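Local coordinates for YcgJ protein (Bacillus subtilis, PDB 1XXL), which probably acts as an S-adenosylmethionine-dependent methyltransferase, though its substrate is not known, at residues A21-D27 and V43-V49; Q165-I171 and I230-K236; D210-I214 and F225-A229. All coordinates share one frame; numbering follows the deposited sequence.

All three contacts reach one mixed sheet, contact 1 in its parallel, cofactor-binding part and contacts 2 and 3 on the antiparallel strand 222-236. Contact 1 pairs the first two strands of the Rossmann-like methyltransferase fold; the side chain of Asp27 comes within about 5 Å of that of Arg94, a residue that binds S-adenosylmethionine. Contact 2 is the C-terminal half of strand 222-236 paired with the start of strand 166-179; in contact 3 an earlier part also meets the end of helix 206-211. The centres of contacts 2 and 3 lie about 23 Å apart, those of contacts 1 and 2 about 19 Å. Between the centres of contacts 1 and 3 the distance is about 33 Å, across the chain's centre, and contact 3 is away from the annotated cofactor site.

Contact 1. Residues A21-D27 and V43-V49; sequences AEHRVLD and VQECIGV
With CG anti to the carbonyl carbon (chi1 -61°) and the chain extended from there to NE, Arg24 runs alongside Gln44, whose own CG is anti to the backbone N (chi1 -173°). The two side chains point the same way, and Arg24 NE donates to Gln44 OE1 at 3.3 Å, nearly along the C=O axis, with the oxygen tilted slightly from the guanidinium plane. Glu45 adds charge rather than a directed bond: its OE2 lies 3.8 Å from Arg24 NE, a long salt bridge well out of the guanidinium plane.

The backbones form a parallel ladder between the two strands of a beta-alpha-beta unit joined through helix 34-39. Val25 N bonds to Glu45 O and Val25 O accepts from Ile47 N at 2.8 Å; Asp27 repeats the pattern, taking Ile47 O with its N and receiving Val49 N on its O. At the entrance, His23 O accepts Gln44 N at 3.0 Å and, weakly, Glu45 N.

The Val25 and Val43 side chains cross at about a right angle, Val25 CG2 lying 3.8 Å from Val43 CG1. On the Val25 face, too, Asp27 OD1 is hydrogen-bonded to Thr92 OG1 of strand 88-94. On the other face, Leu26 CD1 rests 3.4 Å from Ile47 O and also reaches Val49 CG1.

The chemistry thus divides along the strands: at the start the nearby Arg24 guanidinium probably offsets part of the Glu45 charge, at long range and without a directed bond, and regular backbone bonding follows as they run toward the S-adenosylmethionine-binding end of the sheet.

Contact 2. Residues Q165-I171 and I230-K236; sequences QLAYQDI and ILIQGIK
Ala167 and Ile235 exchange backbone bonds in an antiparallel pairing between strands 166-179 and 222-236, in the C-terminal part of a Rossmann-like methyltransferase sheet. Strand 222-236 also pairs with strand 118-125 and so joins 166-179 to the rest of the sheet.

The main-chain bonds come first. Ala167 N reaches Ile235 O at 2.7 Å, while Ile235 N returns to a lone pair of Ala167 O. Gln169 and Gln233 form the next hydrogen-bonded pair, with Gln233 N to Gln169 O at 2.8 Å, and Ile171 N continues the ladder to Leu231 O. At the non-hydrogen-bonded pair of Tyr168 and Gly234, Gly234 CA lies 3.1 Å from Ala167 O, a CA-H...O contact.

The polar ends of Gln233 and Lys236 find partners beyond the two strands. Gln169 and Gln233 run side by side with their amide planes 62° apart, but Gln233 OE1 accepts a bond from Arg119. Lys236, fully extended, carries NZ to the backbone O atoms of Leu114 and Ala111 and into a salt bridge with Asp86.

Apolar packing covers both faces. Ile171 lies alongside Leu231, with Ile171 CB 3.9 Å from Leu231 CD2, and sets its CG1 against Gln233 CB; helix 7-17 packs here through Thr16. On the face of Tyr168, CG anti to the backbone N (chi1 173°) carries the ring obliquely across Ile232, and Tyr168 CE2 lies 3.7 Å from Ile232 CG2. Helix 154-163 covers this face, its Phe161 touching both Leu166 and Ile232. Leu166 itself crosses Lys236, CD2 lying over the start of the lysine chain. Also on the Tyr168 face, Asp170 crosses Ile230 at about a right angle in a van der Waals contact, Asp170 OD1 lying 3.7 Å from Ile230 CD1.

Contact 3. Residues D210-I214 and F225-A229; sequences DTFCI and FCLKA
The Phe212 ring meets Cys226 O at its edge, in the ring plane, with CD1 3.4 Å from that oxygen, while one face is covered by Thr211 CG2, 3.8 Å above the ring centre. Lys228 crosses the phenylalanine at about a right angle, its CG standing obliquely to the ring near CE1. The Phe225 ring heads away from this contact: Leu227 CD1 lies at its edge, in plane, and Trp183 meets it edge-to-face. Phe225 CB lies 3.3 Å from Phe212 O.

That same oxygen receives the backbone bond of the contact, Cys226 N to Phe212 O at 2.8 Å. The N-H points almost straight at the oxygen (170°), although the donor stands above the carbonyl plane.

These meetings occur where helix 206-211 ends in a Schellman motif, with Cys213, at positive phi, as its C-prime residue. The chain then turns back along strand 222-236, with which the short strand 215-216 pairs in antiparallel fashion. Helix 131-144 packs against this part of the strand, its Val137 touching both Phe212 and Leu227.

Bends at chi2 (-51°) and chi3 (-77°) fold Lys228 back to the helix end, where NZ donates to Thr211 O at 3.1 Å, in the carbonyl plane. NZ is also hydrogen-bonded to Asn175 OD1 on strand 166-179, so the ammonium group ties the helix terminus to that strand. A leucine in its place would probably leave Thr211 O and Asn175 OD1 without this shared donor, and the link it makes from the helix end to strand 166-179 would be lost. Cys213 and Cys226 touch through their side chains without a disulfide, Cys213 CB lying 3.8 Å from Cys226 SG and the two SG atoms 3.9 Å apart.

Contact 1. Residues A21-D27 and V43-V49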
loop_
_atom_site.group_PDB
_atom_site.type_symbol
_atom_site.label_atom_id
_atom_site.label_comp_id
_atom_site.label_asym_id
_atom_site.label_seq_id
_atom_site.Cartn_x
_atom_site.Cartn_y
_atom_site.Cartn_z
ATOM N N ALA A 21 1.360 -24.636 -0.580
ATOM C CA ALA A 21 0.290 -25.006 -1.501
ATOM C C ALA A 21 -1.126 -24.969 -0.894
ATOM O O ALA A 21 -2.097 -24.741 -1.600
ATOM C CB ALA A 21 0.580 -26.404 -2.110
ATOM N N GLU A 22 -1.243 -25.177 0.409
ATOM C CA GLU A 22 -2.553 -25.166 1.073
ATOM C C GLU A 22 -2.988 -23.787 1.629
ATOM O O GLU A 22 -4.029 -23.673 2.269
ATOM C CB GLU A 22 -2.588 -26.215 2.188
ATOM C CG GLU A 22 -1.726 -25.906 3.422
ATOM C CD GLU A 22 -0.267 -26.318 3.289
ATOM O OE1 GLU A 22 0.449 -26.223 4.326
ATOM O OE2 GLU A 22 0.162 -26.731 2.176
ATOM N N HIS A 23 -2.203 -22.748 1.372
ATOM C CA HIS A 23 -2.502 -21.440 1.924
ATOM C C HIS A 23 -3.651 -20.723 1.220
ATOM O O HIS A 23 -3.827 -20.818 0.012
ATOM C CB HIS A 23 -1.253 -20.558 1.912
ATOM C CG HIS A 23 -0.300 -20.842 3.032
ATOM N ND1 HIS A 23 1.023 -20.461 2.993
ATOM C CD2 HIS A 23 -0.476 -21.466 4.220
ATOM C CE1 HIS A 23 1.614 -20.814 4.121
ATOM N NE2 HIS A 23 0.728 -21.434 4.877
ATOM N N ARG A 24 -4.422 -19.993 2.015
ATOM C CA ARG A 24 -5.465 -19.100 1.529
ATOM C C ARG A 24 -5.014 -17.661 1.772
ATOM O O ARG A 24 -4.603 -17.312 2.890
ATOM C CB ARG A 24 -6.773 -19.404 2.244
ATOM C CG ARG A 24 -7.238 -20.835 1.996
ATOM C CD ARG A 24 -8.684 -21.021 2.355
ATOM N NE ARG A 24 -9.120 -22.423 2.261
ATOM C CZ ARG A 24 -10.269 -22.894 2.763
ATOM N NH1 ARG A 24 -11.128 -22.094 3.413
ATOM N NH2 ARG A 24 -10.576 -24.186 2.614
ATOM N N VAL A 25 -5.074 -16.847 0.723
ATOM C CA VAL A 25 -4.529 -15.491 0.743
ATOM C C VAL A 25 -5.632 -14.470 0.450
ATOM O O VAL A 25 -6.468 -14.656 -0.459
ATOM C CB VAL A 25 -3.400 -15.324 -0.334
ATOM C CG1 VAL A 25 -2.802 -13.924 -0.343
ATOM C CG2 VAL A 25 -2.320 -16.358 -0.146
ATOM N N LEU A 26 -5.601 -13.376 1.193
ATOM C CA LEU A 26 -6.454 -12.251 0.928
ATOM C C LEU A 26 -5.585 -11.059 0.531
ATOM O O LEU A 26 -4.613 -10.723 1.232
ATOM C CB LEU A 26 -7.283 -11.921 2.163
ATOM C CG LEU A 26 -8.067 -10.619 2.171
ATOM C CD1 LEU A 26 -9.136 -10.618 1.116
ATOM C CD2 LEU A 26 -8.678 -10.372 3.550
ATOM N N ASP A 27 -5.963 -10.418 -0.570
ATOM C CA ASP A 27 -5.349 -9.167 -1.025
ATOM C C ASP A 27 -6.333 -8.005 -0.896
ATOM O O ASP A 27 -7.389 -7.976 -1.553
ATOM C CB ASP A 27 -4.887 -9.275 -2.480
ATOM C CG ASP A 27 -4.169 -8.003 -2.970
ATOM O OD1 ASP A 27 -3.426 -7.345 -2.174
ATOM O OD2 ASP A 27 -4.349 -7.665 -4.163
ATOM N N VAL A 43 -0.019 -20.850 -4.009
ATOM C CA VAL A 43 -0.972 -21.062 -2.927
ATOM C C VAL A 43 -2.232 -21.720 -3.472
ATOM O O VAL A 43 -2.413 -21.817 -4.668
ATOM C CB VAL A 43 -1.336 -19.721 -2.210
ATOM C CG1 VAL A 43 -0.075 -19.070 -1.558
ATOM C CG2 VAL A 43 -2.011 -18.728 -3.177
ATOM N N GLN A 44 -3.108 -22.148 -2.569
ATOM C CA GLN A 44 -4.362 -22.772 -2.940
ATOM C C GLN A 44 -5.359 -21.799 -3.562
ATOM O O GLN A 44 -6.054 -22.116 -4.532
ATOM C CB GLN A 44 -4.999 -23.368 -1.702
ATOM C CG GLN A 44 -6.223 -24.189 -1.986
ATOM C CD GLN A 44 -6.758 -24.776 -0.717
ATOM O OE1 GLN A 44 -7.530 -24.137 -0.012
ATOM N NE2 GLN A 44 -6.325 -25.992 -0.394
ATOM N N GLU A 45 -5.415 -20.594 -3.007
ATOM C CA GLU A 45 -6.476 -19.678 -3.337
ATOM C C GLU A 45 -6.113 -18.255 -2.933
ATOM O O GLU A 45 -5.614 -18.022 -1.821
ATOM C CB GLU A 45 -7.701 -20.152 -2.561
ATOM C CG GLU A 45 -8.913 -19.309 -2.666
ATOM C CD GLU A 45 -10.044 -19.825 -1.761
ATOM O OE1 GLU A 45 -11.068 -19.116 -1.651
ATOM O OE2 GLU A 45 -9.916 -20.941 -1.172
ATOM N N CYS A 46 -6.384 -17.321 -3.843
ATOM C CA CYS A 46 -6.275 -15.894 -3.563
ATOM C C CYS A 46 -7.624 -15.216 -3.734
ATOM O O CYS A 46 -8.312 -15.434 -4.726
ATOM C CB CYS A 46 -5.320 -15.255 -4.538
ATOM S SG CYS A 46 -3.719 -15.905 -4.459
ATOM N N ILE A 47 -7.999 -14.411 -2.753
ATOM C CA ILE A 47 -9.199 -13.595 -2.821
ATOM C C ILE A 47 -8.769 -12.145 -2.771
ATOM O O ILE A 47 -7.997 -11.766 -1.902
ATOM C CB ILE A 47 -10.145 -13.910 -1.682
ATOM C CG1 ILE A 47 -10.663 -15.332 -1.836
ATOM C CG2 ILE A 47 -11.316 -12.934 -1.677
ATOM C CD1 ILE A 47 -11.581 -15.747 -0.715
ATOM N N GLY A 48 -9.242 -11.346 -3.721
ATOM C CA GLY A 48 -8.955 -9.918 -3.755
ATOM C C GLY A 48 -10.192 -9.117 -3.417
ATOM O O GLY A 48 -11.290 -9.462 -3.853
ATOM N N VAL A 49 -10.050 -8.073 -2.613
ATOM C CA VAL A 49 -11.140 -7.112 -2.440
ATOM C C VAL A 49 -10.692 -5.750 -2.932
ATOM O O VAL A 49 -9.557 -5.330 -2.671
ATOM C CB VAL A 49 -11.692 -7.029 -0.979
ATOM C CG1 VAL A 49 -12.221 -8.381 -0.533
ATOM C CG2 VAL A 49 -10.646 -6.578 -0.023
#

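Contact 2. Residues Q165-I171 and I230-K236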
loop_
_atom_site.group_PDB
_atom_site.type_symbol
_atom_site.label_atom_id
_atom_site.label_comp_id
_atom_site.label_asym_id
_atom_site.label_seq_id
_atom_site.Cartn_x
_atom_site.Cartn_y
_atom_site.Cartn_z
ATOM N N GLN A 165 -2.675 -7.164 18.625
ATOM C CA GLN A 165 -1.946 -8.379 18.935
ATOM C C GLN A 165 -1.209 -8.947 17.713
ATOM O O GLN A 165 -1.049 -10.169 17.574
ATOM C CB GLN A 165 -2.856 -9.407 19.611
ATOM C CG GLN A 165 -3.196 -9.040 21.075
ATOM C CD GLN A 165 -3.951 -7.751 21.198
ATOM O OE1 GLN A 165 -3.507 -6.787 21.866
ATOM N NE2 GLN A 165 -5.093 -7.694 20.538
ATOM N N LEU A 166 -0.749 -8.042 16.851
ATOM C CA LEU A 166 0.201 -8.401 15.785
ATOM C C LEU A 166 1.615 -8.072 16.213
ATOM O O LEU A 166 1.897 -6.941 16.637
ATOM C CB LEU A 166 -0.122 -7.666 14.481
ATOM C CG LEU A 166 -1.578 -7.677 14.025
ATOM C CD1 LEU A 166 -1.779 -6.932 12.710
ATOM C CD2 LEU A 166 -2.053 -9.107 13.906
ATOM N N ALA A 167 2.512 -9.061 16.121
ATOM C CA ALA A 167 3.931 -8.786 16.208
ATOM C C ALA A 167 4.379 -7.994 14.971
ATOM O O ALA A 167 3.987 -8.323 13.855
ATOM C CB ALA A 167 4.721 -10.077 16.331
ATOM N N TYR A 168 5.202 -6.970 15.170
ATOM C CA TYR A 168 5.655 -6.068 14.098
ATOM C C TYR A 168 7.100 -6.355 13.708
ATOM O O TYR A 168 7.965 -6.472 14.565
ATOM C CB TYR A 168 5.534 -4.610 14.556
ATOM C CG TYR A 168 6.116 -3.520 13.640
ATOM C CD1 TYR A 168 7.486 -3.235 13.623
ATOM C CD2 TYR A 168 5.274 -2.732 12.837
ATOM C CE1 TYR A 168 8.006 -2.218 12.808
ATOM C CE2 TYR A 168 5.776 -1.729 12.040
ATOM C CZ TYR A 168 7.138 -1.483 12.013
ATOM O OH TYR A 168 7.602 -0.469 11.213
ATOM N N GLN A 169 7.360 -6.409 12.403
ATOM C CA GLN A 169 8.723 -6.490 11.899
ATOM C C GLN A 169 8.847 -5.654 10.642
ATOM O O GLN A 169 8.043 -5.775 9.724
ATOM C CB GLN A 169 9.089 -7.948 11.611
ATOM C CG GLN A 169 10.542 -8.171 11.372
ATOM C CD GLN A 169 10.899 -9.641 11.168
ATOM O OE1 GLN A 169 10.098 -10.540 11.447
ATOM N NE2 GLN A 169 12.119 -9.883 10.687
ATOM N N ASP A 170 9.843 -4.785 10.628
ATOM C CA ASP A 170 10.281 -4.074 9.430
ATOM C C ASP A 170 11.183 -5.023 8.585
ATOM O O ASP A 170 12.297 -5.381 8.965
ATOM C CB ASP A 170 10.963 -2.752 9.852
ATOM C CG ASP A 170 11.889 -2.176 8.793
ATOM O OD1 ASP A 170 11.823 -2.544 7.594
ATOM O OD2 ASP A 170 12.732 -1.335 9.181
ATOM N N ILE A 171 10.662 -5.477 7.462
ATOM C CA ILE A 171 11.409 -6.386 6.603
ATOM C C ILE A 171 12.439 -5.637 5.725
ATOM O O ILE A 171 13.594 -6.058 5.618
ATOM C CB ILE A 171 10.461 -7.249 5.734
ATOM C CG1 ILE A 171 9.465 -8.044 6.611
ATOM C CG2 ILE A 171 11.269 -8.176 4.803
ATOM C CD1 ILE A 171 10.079 -9.083 7.521
ATOM N N ILE A 230 8.260 0.869 2.617
ATOM C CA ILE A 230 8.590 -0.203 3.533
ATOM C C ILE A 230 7.755 -1.458 3.253
ATOM O O ILE A 230 6.649 -1.373 2.737
ATOM C CB ILE A 230 8.391 0.303 4.996
ATOM C CG1 ILE A 230 9.072 -0.629 5.994
ATOM C CG2 ILE A 230 6.904 0.537 5.264
ATOM C CD1 ILE A 230 9.085 -0.100 7.465
ATOM N N LEU A 231 8.302 -2.622 3.594
ATOM C CA LEU A 231 7.502 -3.817 3.815
ATOM C C LEU A 231 7.534 -4.103 5.290
ATOM O O LEU A 231 8.617 -4.308 5.879
ATOM C CB LEU A 231 8.012 -5.038 3.056
ATOM C CG LEU A 231 7.372 -6.384 3.482
ATOM C CD1 LEU A 231 5.882 -6.398 3.249
ATOM C CD2 LEU A 231 8.012 -7.569 2.722
ATOM N N ILE A 232 6.345 -4.110 5.877
ATOM C CA ILE A 232 6.145 -4.480 7.258
ATOM C C ILE A 232 5.477 -5.850 7.253
ATOM O O ILE A 232 4.540 -6.092 6.477
ATOM C CB ILE A 232 5.212 -3.464 7.969
ATOM C CG1 ILE A 232 5.893 -2.108 8.123
ATOM C CG2 ILE A 232 4.758 -3.968 9.338
ATOM C CD1 ILE A 232 4.904 -0.975 8.217
ATOM N N GLN A 233 5.950 -6.733 8.123
ATOM C CA GLN A 233 5.274 -7.983 8.407
ATOM C C GLN A 233 4.634 -7.944 9.791
ATOM O O GLN A 233 5.306 -7.643 10.796
ATOM C CB GLN A 233 6.221 -9.166 8.307
ATOM C CG GLN A 233 5.528 -10.519 8.504
ATOM C CD GLN A 233 6.391 -11.704 8.094
ATOM O OE1 GLN A 233 6.032 -12.461 7.199
ATOM N NE2 GLN A 233 7.504 -11.870 8.746
ATOM N N GLY A 234 3.333 -8.218 9.822
ATOM C CA GLY A 234 2.599 -8.519 11.061
ATOM C C GLY A 234 2.348 -10.012 11.227
ATOM O O GLY A 234 2.002 -10.714 10.268
ATOM N N ILE A 235 2.561 -10.533 12.427
ATOM C CA ILE A 235 2.204 -11.904 12.723
ATOM C C ILE A 235 1.211 -11.898 13.893
ATOM O O ILE A 235 1.474 -11.280 14.948
ATOM C CB ILE A 235 3.459 -12.805 13.027
ATOM C CG1 ILE A 235 4.328 -12.919 11.771
ATOM C CG2 ILE A 235 3.011 -14.207 13.449
ATOM C CD1 ILE A 235 5.657 -13.486 12.005
ATOM N N LYS A 236 0.082 -12.582 13.700
ATOM C CA LYS A 236 -0.970 -12.654 14.707
ATOM C C LYS A 236 -0.543 -13.546 15.890
ATOM O O LYS A 236 -0.282 -14.727 15.734
ATOM C CB LYS A 236 -2.274 -13.152 14.097
ATOM C CG LYS A 236 -3.458 -13.201 15.079
ATOM C CD LYS A 236 -4.738 -13.434 14.312
ATOM C CE LYS A 236 -5.979 -13.522 15.191
ATOM N NZ LYS A 236 -7.197 -13.707 14.370
#

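Contact 3. Residues D210-I214 and F225-A229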
loop_
_atom_site.group_PDB
_atom_site.type_symbol
_atom_site.label_atom_id
_atom_site.label_comp_id
_atom_site.label_asym_id
_atom_site.label_seq_id
_atom_site.Cartn_x
_atom_site.Cartn_y
_atom_site.Cartn_z
ATOM N N ASP A 210 16.307 17.036 1.583
ATOM C CA ASP A 210 17.197 15.912 1.900
ATOM C C ASP A 210 16.404 14.609 2.041
ATOM O O ASP A 210 16.700 13.618 1.397
ATOM C CB ASP A 210 17.971 16.234 3.199
ATOM C CG ASP A 210 18.965 15.118 3.614
ATOM O OD1 ASP A 210 19.651 14.530 2.723
ATOM O OD2 ASP A 210 19.066 14.835 4.848
ATOM N N THR A 211 15.378 14.620 2.879
ATOM C CA THR A 211 14.603 13.422 3.160
ATOM C C THR A 211 13.940 12.864 1.907
ATOM O O THR A 211 13.922 11.661 1.703
ATOM C CB THR A 211 13.512 13.715 4.218
ATOM O OG1 THR A 211 14.145 14.106 5.448
ATOM C CG2 THR A 211 12.641 12.488 4.471
ATOM N N PHE A 212 13.383 13.735 1.075
ATOM C CA PHE A 212 12.616 13.289 -0.095
ATOM C C PHE A 212 13.375 13.451 -1.422
ATOM O O PHE A 212 12.766 13.406 -2.478
ATOM C CB PHE A 212 11.230 13.972 -0.138
ATOM C CG PHE A 212 10.402 13.713 1.094
ATOM C CD1 PHE A 212 9.912 12.448 1.356
ATOM C CD2 PHE A 212 10.161 14.722 2.025
ATOM C CE1 PHE A 212 9.172 12.206 2.482
ATOM C CE2 PHE A 212 9.425 14.470 3.164
ATOM C CZ PHE A 212 8.930 13.221 3.388
ATOM N N CYS A 213 14.696 13.647 -1.348
ATOM C CA CYS A 213 15.576 13.599 -2.510
ATOM C C CYS A 213 15.044 14.433 -3.669
ATOM O O CYS A 213 14.931 13.958 -4.794
ATOM C CB CYS A 213 15.749 12.163 -2.963
ATOM S SG CYS A 213 16.299 11.056 -1.662
ATOM N N ILE A 214 14.727 15.686 -3.386
ATOM C CA ILE A 214 14.067 16.550 -4.351
ATOM C C ILE A 214 15.071 17.076 -5.368
ATOM O O ILE A 214 16.079 17.701 -5.016
ATOM C CB ILE A 214 13.315 17.701 -3.649
ATOM C CG1 ILE A 214 12.200 17.137 -2.784
ATOM C CG2 ILE A 214 12.683 18.672 -4.665
ATOM C CD1 ILE A 214 11.447 18.235 -1.936
ATOM N N PHE A 225 11.732 13.003 -7.132
ATOM C CA PHE A 225 11.790 12.963 -5.668
ATOM C C PHE A 225 11.649 11.517 -5.240
ATOM O O PHE A 225 11.384 10.660 -6.077
ATOM C CB PHE A 225 10.732 13.879 -5.023
ATOM C CG PHE A 225 9.300 13.541 -5.382
ATOM C CD1 PHE A 225 8.567 12.647 -4.613
ATOM C CD2 PHE A 225 8.681 14.142 -6.479
ATOM C CE1 PHE A 225 7.250 12.351 -4.938
ATOM C CE2 PHE A 225 7.366 13.858 -6.799
ATOM C CZ PHE A 225 6.653 12.944 -6.036
ATOM N N CYS A 226 11.847 11.245 -3.962
ATOM C CA CYS A 226 11.665 9.912 -3.436
ATOM C C CYS A 226 10.665 9.913 -2.312
ATOM O O CYS A 226 10.656 10.813 -1.474
ATOM C CB CYS A 226 12.973 9.329 -2.905
ATOM S SG CYS A 226 14.217 8.896 -4.173
ATOM N N LEU A 227 9.847 8.877 -2.292
ATOM C CA LEU A 227 8.978 8.577 -1.191
ATOM C C LEU A 227 9.691 7.536 -0.318
ATOM O O LEU A 227 10.646 6.903 -0.760
ATOM C CB LEU A 227 7.646 8.040 -1.697
ATOM C CG LEU A 227 6.439 8.968 -1.921
ATOM C CD1 LEU A 227 6.696 10.452 -1.945
ATOM C CD2 LEU A 227 5.593 8.537 -3.085
ATOM N N LYS A 228 9.245 7.403 0.934
ATOM C CA LYS A 228 9.800 6.411 1.866
ATOM C C LYS A 228 8.912 5.178 1.892
ATOM O O LYS A 228 7.755 5.257 2.302
ATOM C CB LYS A 228 9.882 6.988 3.282
ATOM C CG LYS A 228 10.401 8.404 3.387
ATOM C CD LYS A 228 11.698 8.616 2.646
ATOM C CE LYS A 228 12.853 8.074 3.380
ATOM N NZ LYS A 228 14.106 8.723 2.824
ATOM N N ALA A 229 9.448 4.044 1.463
ATOM C CA ALA A 229 8.662 2.821 1.306
ATOM C C ALA A 229 9.155 1.784 2.258
ATOM O O ALA A 229 10.317 1.811 2.671
ATOM C CB ALA A 229 8.765 2.323 -0.104
#